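Glycoside hydrolase family protein (Novosphingobium sp. PP1Y, PDB 6Q2F) is an alpha-L-rhamnosidase, a glycoside hydrolase that probably releases terminal L-rhamnose units from rhamnose-bearing glycosides. Local coordinates at residues L212-P217 against H437-R442; N403-D408 against V540-Q545. All coordinates share one frame; numbering follows the deposited sequence.

Interaction 1 (L212-P217 against H437-R442); sequences LAFPVP and HWRVLR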
loop_
_atom_site.group_PDB
_atom_site.type_symbol
_atom_site.label_atom_id
_atom_site.label_comp_id
_atom_site.label_asym_id
_atom_site.label_seq_id
_atom_site.Cartn_x
_atom_site.Cartn_y
_atom_site.Cartn_z
ATOM N N LEU A 212 17.575 33.452 -12.329
ATOM C CA LEU A 212 16.430 34.323 -12.495
ATOM C C LEU A 212 16.683 35.605 -11.724
ATOM O O LEU A 212 17.306 35.598 -10.660
ATOM C CB LEU A 212 15.140 33.669 -12.003
ATOM C CG LEU A 212 14.802 32.322 -12.628
ATOM C CD1 LEU A 212 13.642 31.707 -11.877
ATOM C CD2 LEU A 212 14.493 32.477 -14.132
ATOM N N ALA A 213 16.215 36.708 -12.286
ATOM C CA ALA A 213 16.249 37.989 -11.608
ATOM C C ALA A 213 14.860 38.594 -11.676
ATOM O O ALA A 213 14.124 38.397 -12.646
ATOM C CB ALA A 213 17.276 38.943 -12.222
ATOM N N PHE A 214 14.505 39.331 -10.631
ATOM C CA PHE A 214 13.192 39.948 -10.566
ATOM C C PHE A 214 13.258 41.104 -9.588
ATOM O O PHE A 214 14.027 41.052 -8.621
ATOM C CB PHE A 214 12.120 38.936 -10.150
ATOM C CG PHE A 214 12.484 38.117 -8.939
ATOM C CD1 PHE A 214 12.161 38.562 -7.669
ATOM C CD2 PHE A 214 13.146 36.908 -9.072
ATOM C CE1 PHE A 214 12.486 37.814 -6.542
ATOM C CE2 PHE A 214 13.475 36.154 -7.950
ATOM C CZ PHE A 214 13.142 36.614 -6.682
ATOM N N PRO A 215 12.496 42.165 -9.826
ATOM C CA PRO A 215 12.497 43.299 -8.901
ATOM C C PRO A 215 11.795 42.939 -7.607
ATOM O O PRO A 215 10.897 42.094 -7.566
ATOM C CB PRO A 215 11.731 44.389 -9.662
ATOM C CG PRO A 215 11.681 43.911 -11.096
ATOM C CD PRO A 215 11.677 42.422 -11.017
ATOM N N VAL A 216 12.214 43.602 -6.540
ATOM C CA VAL A 216 11.719 43.292 -5.206
ATOM C C VAL A 216 11.767 44.607 -4.435
ATOM O O VAL A 216 12.622 45.458 -4.727
ATOM C CB VAL A 216 12.554 42.167 -4.564
ATOM C CG1 VAL A 216 12.422 40.865 -5.330
ATOM C CG2 VAL A 216 14.009 42.572 -4.389
ATOM N N PRO A 217 10.854 44.850 -3.499
ATOM C CA PRO A 217 10.858 46.135 -2.792
ATOM C C PRO A 217 11.916 46.172 -1.700
ATOM O O PRO A 217 12.153 45.184 -0.998
ATOM C CB PRO A 217 9.447 46.208 -2.199
ATOM C CG PRO A 217 9.093 44.779 -1.966
ATOM C CD PRO A 217 9.711 44.010 -3.104
ATOM N N HIS A 437 14.824 47.104 -5.388
ATOM C CA HIS A 437 16.098 46.562 -5.845
ATOM C C HIS A 437 15.896 45.227 -6.553
ATOM O O HIS A 437 14.786 44.686 -6.622
ATOM C CB HIS A 437 17.093 46.423 -4.684
ATOM C CG HIS A 437 16.720 45.391 -3.666
ATOM N ND1 HIS A 437 15.868 45.656 -2.616
ATOM C CD2 HIS A 437 17.121 44.105 -3.510
ATOM C CE1 HIS A 437 15.742 44.572 -1.869
ATOM N NE2 HIS A 437 16.495 43.618 -2.389
ATOM N N TRP A 438 16.992 44.710 -7.106
ATOM C CA TRP A 438 16.980 43.449 -7.831
ATOM C C TRP A 438 17.301 42.284 -6.905
ATOM O O TRP A 438 18.137 42.394 -6.003
ATOM C CB TRP A 438 17.981 43.469 -8.988
ATOM C CG TRP A 438 17.489 44.183 -10.206
ATOM C CD1 TRP A 438 17.843 45.437 -10.629
ATOM C CD2 TRP A 438 16.546 43.688 -11.164
ATOM N NE1 TRP A 438 17.175 45.748 -11.793
ATOM C CE2 TRP A 438 16.371 44.693 -12.139
ATOM C CE3 TRP A 438 15.832 42.494 -11.292
ATOM C CZ2 TRP A 438 15.514 44.534 -13.224
ATOM C CZ3 TRP A 438 14.979 42.341 -12.372
ATOM C CH2 TRP A 438 14.830 43.353 -13.323
ATOM N N ARG A 439 16.709 41.154 -7.210
ATOM C CA ARG A 439 17.002 39.944 -6.518
ATOM C C ARG A 439 17.388 38.964 -7.583
ATOM O O ARG A 439 16.692 38.785 -8.526
ATOM C CB ARG A 439 15.795 39.459 -5.789
ATOM C CG ARG A 439 16.089 38.467 -4.714
ATOM C CD ARG A 439 15.058 38.689 -3.667
ATOM N NE ARG A 439 14.813 37.520 -2.886
ATOM C CZ ARG A 439 13.744 37.369 -2.126
ATOM N NH1 ARG A 439 12.829 38.319 -2.055
ATOM N NH2 ARG A 439 13.601 36.262 -1.421
ATOM N N VAL A 440 18.524 38.334 -7.394
ATOM C CA VAL A 440 19.008 37.373 -8.332
ATOM C C VAL A 440 19.034 36.025 -7.658
ATOM O O VAL A 440 19.649 35.840 -6.647
ATOM C CB VAL A 440 20.391 37.732 -8.832
ATOM C CG1 VAL A 440 20.831 36.781 -9.910
ATOM C CG2 VAL A 440 20.392 39.146 -9.336
ATOM N N LEU A 441 18.351 35.095 -8.281
ATOM C CA LEU A 441 18.223 33.764 -7.787
ATOM C C LEU A 441 18.984 32.790 -8.640
ATOM O O LEU A 441 18.749 32.684 -9.813
ATOM C CB LEU A 441 16.750 33.429 -7.813
ATOM C CG LEU A 441 16.194 32.237 -7.105
ATOM C CD1 LEU A 441 16.910 32.053 -5.809
ATOM C CD2 LEU A 441 14.743 32.482 -6.835
ATOM N N ARG A 442 19.901 32.080 -8.020
ATOM C CA ARG A 442 20.645 31.096 -8.728
ATOM C C ARG A 442 20.107 29.757 -8.269
ATOM O O ARG A 442 20.276 29.361 -7.146
ATOM C CB ARG A 442 22.135 31.201 -8.488
ATOM C CG ARG A 442 22.907 30.160 -9.253
ATOM C CD ARG A 442 24.394 30.371 -9.169
ATOM N NE ARG A 442 25.136 29.299 -9.781
ATOM C CZ ARG A 442 26.444 29.179 -9.716
ATOM N NH1 ARG A 442 27.153 30.065 -9.063
ATOM N NH2 ARG A 442 27.040 28.167 -10.296
#
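His437 exchanges paired backbone hydrogen bonds with Val216, its N giving to Val216 O at 2.8 Å. Its imidazole (chi1 67°, CG crowded between N and carbonyl carbon) takes Val216 CG2 over one face, 3.5 Å from the ring centroid, while His437 ND1 is hydrogen-bonded to Asp218 OD1. On the other sheet face, Trp438 lies alongside Pro215: Pro215 CD meets Trp438 CZ3 at 3.6 Å, and Pro215 CG sits over the six-membered ring in a CH-pi contact. Trp438 NE1 is hydrogen-bonded to Pro430 O. Arg439 N gives to Phe214 O at 3.0 Å. Arg439 CB lies over the Phe214 face, 4.2 Å from its centroid, and CG and CD run on beside the ring, with NH2 salt-bridged to Glu157. An alanine in place of Phe214 would remove that ring and would probably leave the Arg439 chain and Leu441 CD2 less well packed. Val440 CG2 touches Ala213 CB at 4.3 Å, on the Trp438 face. Leu441 N reaches Leu212 O at 2.6 Å, nearly along the C=O axis, and CD2 meets the edge of Phe214 at CE2. Hydrogen-bonded and non-hydrogen-bonded pairs alternate, as in a regular antiparallel ladder, between the central strands of a four-stranded sheet.

Interaction 2 (N403-D408 against V540-Q545); sequences NVTGVD and VGTREQ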
loop_
_atom_site.group_PDB
_atom_site.type_symbol
_atom_site.label_atom_id
_atom_site.label_comp_id
_atom_site.label_asym_id
_atom_site.label_seq_id
_atom_site.Cartn_x
_atom_site.Cartn_y
_atom_site.Cartn_z
ATOM N N ASN A 403 -4.390 39.419 1.498
ATOM C CA ASN A 403 -4.580 40.104 0.212
ATOM C C ASN A 403 -3.280 40.684 -0.348
ATOM O O ASN A 403 -3.298 41.696 -1.052
ATOM C CB ASN A 403 -5.639 41.205 0.324
ATOM C CG ASN A 403 -7.009 40.658 0.678
ATOM O OD1 ASN A 403 -7.557 40.956 1.742
ATOM N ND2 ASN A 403 -7.571 39.848 -0.219
ATOM N N VAL A 404 -2.145 40.049 -0.052
ATOM C CA VAL A 404 -0.868 40.516 -0.574
ATOM C C VAL A 404 -0.665 39.992 -1.992
ATOM O O VAL A 404 -1.277 39.015 -2.425
ATOM C CB VAL A 404 0.293 40.097 0.348
ATOM C CG1 VAL A 404 0.012 40.503 1.786
ATOM C CG2 VAL A 404 0.511 38.616 0.273
ATOM N N THR A 405 0.213 40.663 -2.725
ATOM C CA THR A 405 0.655 40.217 -4.039
ATOM C C THR A 405 2.167 40.318 -4.076
ATOM O O THR A 405 2.728 41.322 -3.638
ATOM C CB THR A 405 0.035 41.052 -5.159
ATOM O OG1 THR A 405 -1.379 40.820 -5.173
ATOM C CG2 THR A 405 0.611 40.654 -6.505
ATOM N N GLY A 406 2.818 39.278 -4.578
ATOM C CA GLY A 406 4.266 39.247 -4.582
ATOM C C GLY A 406 4.874 39.735 -5.877
ATOM O O GLY A 406 4.385 40.701 -6.472
ATOM N N VAL A 407 5.942 39.065 -6.317
ATOM C CA VAL A 407 6.628 39.451 -7.541
ATOM C C VAL A 407 5.703 39.270 -8.736
ATOM O O VAL A 407 5.009 38.248 -8.862
ATOM C CB VAL A 407 7.907 38.614 -7.707
ATOM C CG1 VAL A 407 8.586 38.926 -9.023
ATOM C CG2 VAL A 407 8.862 38.831 -6.524
ATOM N N ASP A 408 5.696 40.253 -9.626
ATOM C CA ASP A 408 4.968 40.118 -10.879
ATOM C C ASP A 408 5.676 39.084 -11.745
ATOM O O ASP A 408 6.869 39.242 -12.026
ATOM C CB ASP A 408 4.879 41.468 -11.608
ATOM C CG ASP A 408 3.933 41.431 -12.801
ATOM O OD1 ASP A 408 3.769 40.350 -13.411
ATOM O OD2 ASP A 408 3.341 42.480 -13.129
ATOM N N VAL A 540 5.128 34.849 -5.719
ATOM C CA VAL A 540 4.966 35.338 -7.081
ATOM C C VAL A 540 3.477 35.509 -7.316
ATOM O O VAL A 540 2.706 34.569 -7.099
ATOM C CB VAL A 540 5.584 34.377 -8.115
ATOM C CG1 VAL A 540 5.499 34.970 -9.524
ATOM C CG2 VAL A 540 7.025 34.062 -7.748
ATOM N N GLY A 541 3.072 36.705 -7.746
ATOM C CA GLY A 541 1.656 37.006 -7.894
ATOM C C GLY A 541 0.942 36.877 -6.559
ATOM O O GLY A 541 1.535 37.042 -5.485
ATOM N N THR A 542 -0.351 36.577 -6.622
ATOM C CA THR A 542 -1.122 36.391 -5.402
ATOM C C THR A 542 -0.746 35.072 -4.742
ATOM O O THR A 542 -0.172 34.178 -5.370
ATOM C CB THR A 542 -2.619 36.404 -5.705
ATOM O OG1 THR A 542 -2.954 35.229 -6.449
ATOM C CG2 THR A 542 -2.982 37.640 -6.550
ATOM N N ARG A 543 -1.084 34.946 -3.455
ATOM C CA ARG A 543 -0.857 33.679 -2.762
ATOM C C ARG A 543 -1.533 32.531 -3.488
ATOM O O ARG A 543 -0.993 31.419 -3.552
ATOM C CB ARG A 543 -1.364 33.747 -1.317
ATOM C CG ARG A 543 -0.581 34.666 -0.394
ATOM C CD ARG A 543 -1.004 34.436 1.061
ATOM N NE ARG A 543 -0.333 35.359 1.969
ATOM C CZ ARG A 543 0.913 35.199 2.399
ATOM N NH1 ARG A 543 1.618 34.144 2.005
ATOM N NH2 ARG A 543 1.456 36.094 3.218
ATOM N N GLU A 544 -2.722 32.778 -4.037
ATOM C CA GLU A 544 -3.453 31.715 -4.714
ATOM C C GLU A 544 -2.736 31.284 -5.987
ATOM O O GLU A 544 -2.634 30.088 -6.273
ATOM C CB GLU A 544 -4.886 32.168 -5.008
ATOM C CG GLU A 544 -5.795 31.082 -5.622
ATOM C CD GLU A 544 -5.926 29.816 -4.769
ATOM O OE1 GLU A 544 -5.808 29.890 -3.527
ATOM O OE2 GLU A 544 -6.152 28.735 -5.351
ATOM N N GLN A 545 -2.221 32.246 -6.760
ATOM C CA GLN A 545 -1.481 31.912 -7.973
ATOM C C GLN A 545 -0.225 31.106 -7.662
ATOM O O GLN A 545 0.103 30.151 -8.373
ATOM C CB GLN A 545 -1.110 33.186 -8.720
ATOM C CG GLN A 545 -2.244 33.877 -9.429
ATOM C CD GLN A 545 -1.784 35.235 -9.956
ATOM O OE1 GLN A 545 -1.233 36.041 -9.211
ATOM N NE2 GLN A 545 -1.968 35.466 -11.252
HETATM O O HOH W 1 -2.732 36.949 -1.998
#
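Gly541 O is gripped twice, by one short, nearly straight hydrogen bond and one CA-H...O contact. Gly406 N gives to Gly541 O at 2.7 Å (173° at the hydrogen), although the donor stands above the carbonyl plane; Thr405 CA adds its C-H from 3.6 Å. The other end of the same glycine is held too: Gly541 N gives to Val407 O at 2.7 Å, again from above the carbonyl plane. Val540 CA adds its C-H to Val407 O from 3.4 Å, so each carbonyl is gripped twice, and the straighter N-H bond sets Gly541 O ahead. Gly541 has a phi of 60°, and a CB here would run into Gln545 OE1. That oxygen accepts from Thr542 N at 2.8 Å in the plane of its amide, while Thr542 OG1 accepts from Gln545 N at 3.1 Å, a capping box with Thr542 as N-cap. A water extends the link between the segments, donating to Val404 O and accepting from Arg543 N. Val404 CG2 rests obliquely against the Arg543 guanidinium, 3.8 Å from NE. Arg543 NH2 is hydrogen-bonded to Ser319 OG and salt-bridged to Asp402 OD2, and NH1 is hydrogen-bonded to Leu378 O. The segment 403-408, in the loop between helix 382-385 and strand 413-414, is thereby laid against the N-terminus of helix 543-575, with Arg543 reaching across to Ser319 on strand 316-325.

The segments alternate along the chain: 212-217, 403-408, 437-442, 540-545. Their two contacts have centres about 15 Å apart and meet directly where Val407 CG2 packs on Phe214 CD1 at 3.5 Å. Backbone also joins them: the loop holding 403-408 runs on into strand 413-414, which pairs with strand 206-217 at the sheet's edge. Helix 543-575, whose start belongs to interaction 2, lies in sequence between parallel strands 497-502 and 579-582 of the (beta/alpha)8 barrel; the sodium ligands Asp503, Ser504, Glu583 and Glu586 follow closely on these two strands. Together, the contacts join the peripheral antiparallel sheet to the start of a helix that, by its place in the chain, probably belongs to the barrel.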